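Local structure of hyaluronidase (Thermobaculum terrenum, 5DIY) at residues D299-M304 and R360-Q364; Y3-R7 and Y275-S280. The protein probably acts as a family 84 glycoside hydrolase with hexosaminidase activity, removing O-linked N-acetylglucosamine from modified proteins. All blocks are in the same frame, centred on the assembly; numbering follows the deposited sequence.

Two contacts of one chain illustrate a general principle: a closed barrel brings its first and last strands together, and helices that follow it pack through their side chains. In contact 2 the start of barrel strand 6-11 meets the end of helix 262-277, which follows the last strand; in contact 1 helix 301-308 meets the end of helix 340-362 in the helical region that comes after the barrel. They occur in series along the chain, with centres 30 Å apart and nearest atoms about 17 Å apart. Neither lies at the N-acetylglucosamine site. G12 and N257 of that site follow strands 6-11 and 251-256, whereas contact 2 sits where strand 6-11 begins.

Contact 1. Residues D299-M304 and R360-Q364; sequences DNLSAM and RLSTQ
Residues 299-304 pass from a 3-10 turn (D299, N300) into the first turn of helix 301-308, with M304 N bonded to N300 O at 2.9 Å. Residues 360-364 run from the last part of helix 340-362, with Q364 N bonded to L361 O at 3.2 Å, to Q364, whose psi of 136° is extended. The backbones are nearest at A303 and R360, 6.7 Å between CA atoms, and 325 Å² is buried.

D299 O lies over one face of the R360 guanidinium, 3.6 Å from NH1, and D299 CB is 4.0 Å from the same NH1; D299 OD2 stays 5.0 Å from it, too far for a salt bridge. N300 (chi1 m) is buried, and its amide group fills the space between the aliphatic part of R360, L361 and the amide of Q364 (chi1 and chi2 both m). A303 points toward the other helix; its CB meets R360 CG at 3.5 Å and L361 CD2 at 3.8 Å, the small methyl allowing the close approach. R360 is t at chi1, then p, p, which folds it back along the first segment. M304 (m, m, m) places SD 3.7 Å from L361 CD2, and F369 of helix 367-371 touches both side chains. This is close helix-helix packing, the start of one helix against the end of another, in the helical region that follows the (beta/alpha)8 barrel of this GH84 protein.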
# COMPACT_ATOMS: atom_id res chain seq x y z
N ASP C 299 -9.88 -18.62 -15.44
CA ASP C 299 -11.13 -18.07 -15.99
C ASP C 299 -11.46 -16.65 -15.51
O ASP C 299 -12.35 -16.01 -16.08
CB ASP C 299 -12.31 -19.00 -15.68
CG ASP C 299 -12.26 -20.31 -16.46
OD1 ASP C 299 -11.52 -20.41 -17.46
OD2 ASP C 299 -12.98 -21.25 -16.06
N ASN C 300 -10.79 -16.19 -14.45
CA ASN C 300 -10.94 -14.81 -13.99
C ASN C 300 -9.85 -13.87 -14.48
O ASN C 300 -9.85 -12.70 -14.12
CB ASN C 300 -10.98 -14.79 -12.46
CG ASN C 300 -12.13 -15.58 -11.90
OD1 ASN C 300 -11.93 -16.58 -11.22
ND2 ASN C 300 -13.35 -15.13 -12.18
N LEU C 301 -8.94 -14.36 -15.33
CA LEU C 301 -7.77 -13.58 -15.74
C LEU C 301 -8.12 -12.32 -16.52
O LEU C 301 -7.71 -11.22 -16.13
CB LEU C 301 -6.80 -14.46 -16.52
CG LEU C 301 -5.47 -13.85 -16.98
CD1 LEU C 301 -4.76 -13.15 -15.83
CD2 LEU C 301 -4.59 -14.92 -17.61
N SER C 302 -8.88 -12.45 -17.61
CA SER C 302 -9.20 -11.29 -18.47
C SER C 302 -10.09 -10.29 -17.73
O SER C 302 -9.94 -9.08 -17.90
CB SER C 302 -9.82 -11.71 -19.81
OG SER C 302 -11.08 -12.34 -19.63
N ALA C 303 -11.00 -10.79 -16.89
CA ALA C 303 -11.79 -9.93 -16.01
C ALA C 303 -10.94 -9.19 -14.97
O ALA C 303 -11.20 -8.01 -14.66
CB ALA C 303 -12.87 -10.73 -15.32
N MET C 304 -9.94 -9.86 -14.41
CA MET C 304 -9.03 -9.22 -13.47
C MET C 304 -8.17 -8.17 -14.16
O MET C 304 -8.04 -7.06 -13.66
CB MET C 304 -8.15 -10.25 -12.73
CG MET C 304 -8.88 -10.98 -11.60
SD MET C 304 -9.55 -9.92 -10.32
CE MET C 304 -8.05 -9.20 -9.65
N ARG C 360 -18.61 -11.29 -13.94
CA ARG C 360 -17.65 -12.40 -13.78
C ARG C 360 -17.09 -12.47 -12.35
O ARG C 360 -17.19 -13.51 -11.69
CB ARG C 360 -16.51 -12.23 -14.80
CG ARG C 360 -15.32 -13.17 -14.65
CD ARG C 360 -15.65 -14.62 -14.93
NE ARG C 360 -16.00 -14.85 -16.33
CZ ARG C 360 -16.08 -16.04 -16.92
NH1 ARG C 360 -15.80 -17.17 -16.26
NH2 ARG C 360 -16.43 -16.12 -18.20
N LEU C 361 -16.53 -11.36 -11.89
CA LEU C 361 -15.85 -11.32 -10.58
C LEU C 361 -16.86 -11.41 -9.43
O LEU C 361 -16.55 -12.01 -8.39
CB LEU C 361 -14.97 -10.07 -10.44
CG LEU C 361 -13.89 -9.87 -11.51
CD1 LEU C 361 -13.21 -8.52 -11.33
CD2 LEU C 361 -12.86 -10.99 -11.54
N SER C 362 -18.04 -10.82 -9.61
CA SER C 362 -19.15 -10.92 -8.63
C SER C 362 -19.62 -12.36 -8.38
O SER C 362 -20.15 -12.66 -7.32
CB SER C 362 -20.36 -10.09 -9.08
OG SER C 362 -21.06 -10.72 -10.15
N THR C 363 -19.46 -13.22 -9.39
CA THR C 363 -19.81 -14.64 -9.31
C THR C 363 -18.88 -15.46 -8.38
O THR C 363 -19.28 -16.51 -7.88
CB THR C 363 -19.85 -15.25 -10.74
OG1 THR C 363 -20.82 -14.54 -11.52
CG2 THR C 363 -20.22 -16.70 -10.72
N GLN C 364 -17.66 -14.98 -8.15
CA GLN C 364 -16.66 -15.71 -7.35
C GLN C 364 -16.86 -15.46 -5.84
O GLN C 364 -17.05 -14.32 -5.42
CB GLN C 364 -15.25 -15.30 -7.77
CG GLN C 364 -14.93 -15.50 -9.25
CD GLN C 364 -15.04 -16.94 -9.70
OE1 GLN C 364 -14.25 -17.79 -9.28
NE2 GLN C 364 -16.02 -17.23 -10.55

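Contact 2. Residues Y3-R7 and Y275-S280; sequences YFRYR and YLNSPS
F4 is extended (phi/psi -122/126) between helical Y3 (-85/-45) and R5 (-65/-47), before strand 6-11 begins, and the last helical turn of 262-277 ends where S278 swings to -154/77; F4 and L276 are nearest, 6.6 Å between CA atoms. The setting is the seam of a (beta/alpha)8 TIM barrel, where the first strand pairs with the last (Y6 with I254) and the helix after the last strand packs alongside. Some 378 Å² is buried. L276 (m, t) is central: its CD2 makes a CH-pi contact with the F4 ring, 4.0 Å from the centroid, and its CD1 lies 3.8 Å from R7 CB. F4 CE2 approaches Y275 CE2 at 4.2 Å, while Y275 OH bonds to D244 O. Past the helix, P279 CD sits over the face of the Y3 ring (chi1 m), 3.8 Å from its centroid. R7 NH1 bonds back to F4 O at 2.7 Å. One water joins the backbones, accepting from F4 N at 2.9 Å and donating to L276 O at 3.0 Å.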
# COMPACT_ATOMS: atom_id res chain seq x y z
N TYR C 3 19.64 -14.48 -3.98
CA TYR C 3 19.76 -13.04 -4.23
C TYR C 3 19.55 -12.22 -2.96
O TYR C 3 20.29 -11.28 -2.70
CB TYR C 3 18.78 -12.58 -5.30
CG TYR C 3 19.13 -13.08 -6.67
CD1 TYR C 3 20.11 -12.43 -7.43
CD2 TYR C 3 18.49 -14.18 -7.22
CE1 TYR C 3 20.45 -12.88 -8.70
CE2 TYR C 3 18.82 -14.64 -8.49
CZ TYR C 3 19.80 -13.98 -9.22
OH TYR C 3 20.14 -14.41 -10.48
N PHE C 4 18.51 -12.56 -2.19
CA PHE C 4 18.20 -11.88 -0.93
C PHE C 4 18.19 -12.86 0.24
O PHE C 4 17.48 -13.87 0.20
CB PHE C 4 16.84 -11.18 -1.04
CG PHE C 4 16.83 -10.00 -1.97
CD1 PHE C 4 17.30 -8.76 -1.54
CD2 PHE C 4 16.38 -10.13 -3.28
CE1 PHE C 4 17.30 -7.67 -2.40
CE2 PHE C 4 16.38 -9.05 -4.14
CZ PHE C 4 16.84 -7.81 -3.70
N ARG C 5 18.96 -12.55 1.29
CA ARG C 5 19.01 -13.37 2.50
C ARG C 5 17.66 -13.36 3.23
O ARG C 5 17.16 -14.41 3.64
CB ARG C 5 20.11 -12.90 3.46
CG ARG C 5 20.53 -13.95 4.48
CD ARG C 5 21.11 -13.33 5.75
NE ARG C 5 22.23 -12.43 5.49
CZ ARG C 5 22.83 -11.65 6.40
NH1 ARG C 5 22.43 -11.65 7.68
NH2 ARG C 5 23.84 -10.87 6.03
N TYR C 6 17.08 -12.17 3.39
CA TYR C 6 15.76 -12.01 4.00
C TYR C 6 14.74 -11.65 2.91
O TYR C 6 14.88 -10.64 2.21
CB TYR C 6 15.79 -10.94 5.11
CG TYR C 6 16.82 -11.23 6.21
CD1 TYR C 6 16.79 -12.43 6.92
CD2 TYR C 6 17.80 -10.29 6.53
CE1 TYR C 6 17.72 -12.69 7.92
CE2 TYR C 6 18.74 -10.55 7.54
CZ TYR C 6 18.69 -11.75 8.23
OH TYR C 6 19.61 -12.03 9.22
N ARG C 7 13.75 -12.52 2.76
CA ARG C 7 12.69 -12.39 1.77
C ARG C 7 11.39 -12.40 2.54
O ARG C 7 10.81 -13.46 2.75
CB ARG C 7 12.74 -13.57 0.80
CG ARG C 7 13.98 -13.58 -0.08
CD ARG C 7 13.96 -14.74 -1.06
NE ARG C 7 13.86 -16.04 -0.40
CZ ARG C 7 14.85 -16.67 0.24
NH1 ARG C 7 16.06 -16.13 0.35
NH2 ARG C 7 14.62 -17.86 0.78
N TYR C 275 9.87 -11.51 -7.91
CA TYR C 275 10.96 -10.55 -8.08
C TYR C 275 12.16 -10.93 -7.22
O TYR C 275 13.28 -10.96 -7.71
CB TYR C 275 10.53 -9.10 -7.75
CG TYR C 275 11.70 -8.16 -7.54
CD1 TYR C 275 12.35 -7.56 -8.63
CD2 TYR C 275 12.20 -7.89 -6.26
CE1 TYR C 275 13.43 -6.72 -8.46
CE2 TYR C 275 13.28 -7.05 -6.07
CZ TYR C 275 13.90 -6.46 -7.17
OH TYR C 275 14.97 -5.62 -6.97
N LEU C 276 11.92 -11.23 -5.94
CA LEU C 276 13.00 -11.61 -5.03
C LEU C 276 13.71 -12.88 -5.50
O LEU C 276 14.93 -12.98 -5.39
CB LEU C 276 12.49 -11.81 -3.60
CG LEU C 276 11.88 -10.62 -2.87
CD1 LEU C 276 11.22 -11.10 -1.58
CD2 LEU C 276 12.89 -9.51 -2.60
N ASN C 277 12.95 -13.84 -6.03
CA ASN C 277 13.51 -15.11 -6.51
C ASN C 277 14.47 -14.96 -7.70
O ASN C 277 15.48 -15.66 -7.76
CB ASN C 277 12.40 -16.08 -6.88
CG ASN C 277 12.92 -17.45 -7.26
OD1 ASN C 277 13.52 -18.14 -6.43
ND2 ASN C 277 12.72 -17.84 -8.52
N SER C 278 14.14 -14.08 -8.64
CA SER C 278 14.96 -13.87 -9.83
C SER C 278 14.76 -12.45 -10.39
O SER C 278 14.07 -12.27 -11.40
CB SER C 278 14.64 -14.93 -10.88
OG SER C 278 15.51 -14.81 -12.00
N PRO C 279 15.38 -11.45 -9.76
CA PRO C 279 15.11 -10.05 -10.13
C PRO C 279 15.52 -9.63 -11.55
O PRO C 279 14.88 -8.74 -12.12
CB PRO C 279 15.86 -9.24 -9.07
CG PRO C 279 16.89 -10.16 -8.52
CD PRO C 279 16.34 -11.55 -8.64
N SER C 280 16.53 -10.28 -12.13
CA SER C 280 16.95 -9.99 -13.51
C SER C 280 15.97 -10.52 -14.57
O SER C 280 15.93 -9.98 -15.68
CB SER C 280 18.35 -10.54 -13.79
OG SER C 280 18.36 -11.96 -13.79
O HOH W 1 16.64 -14.48 -3.42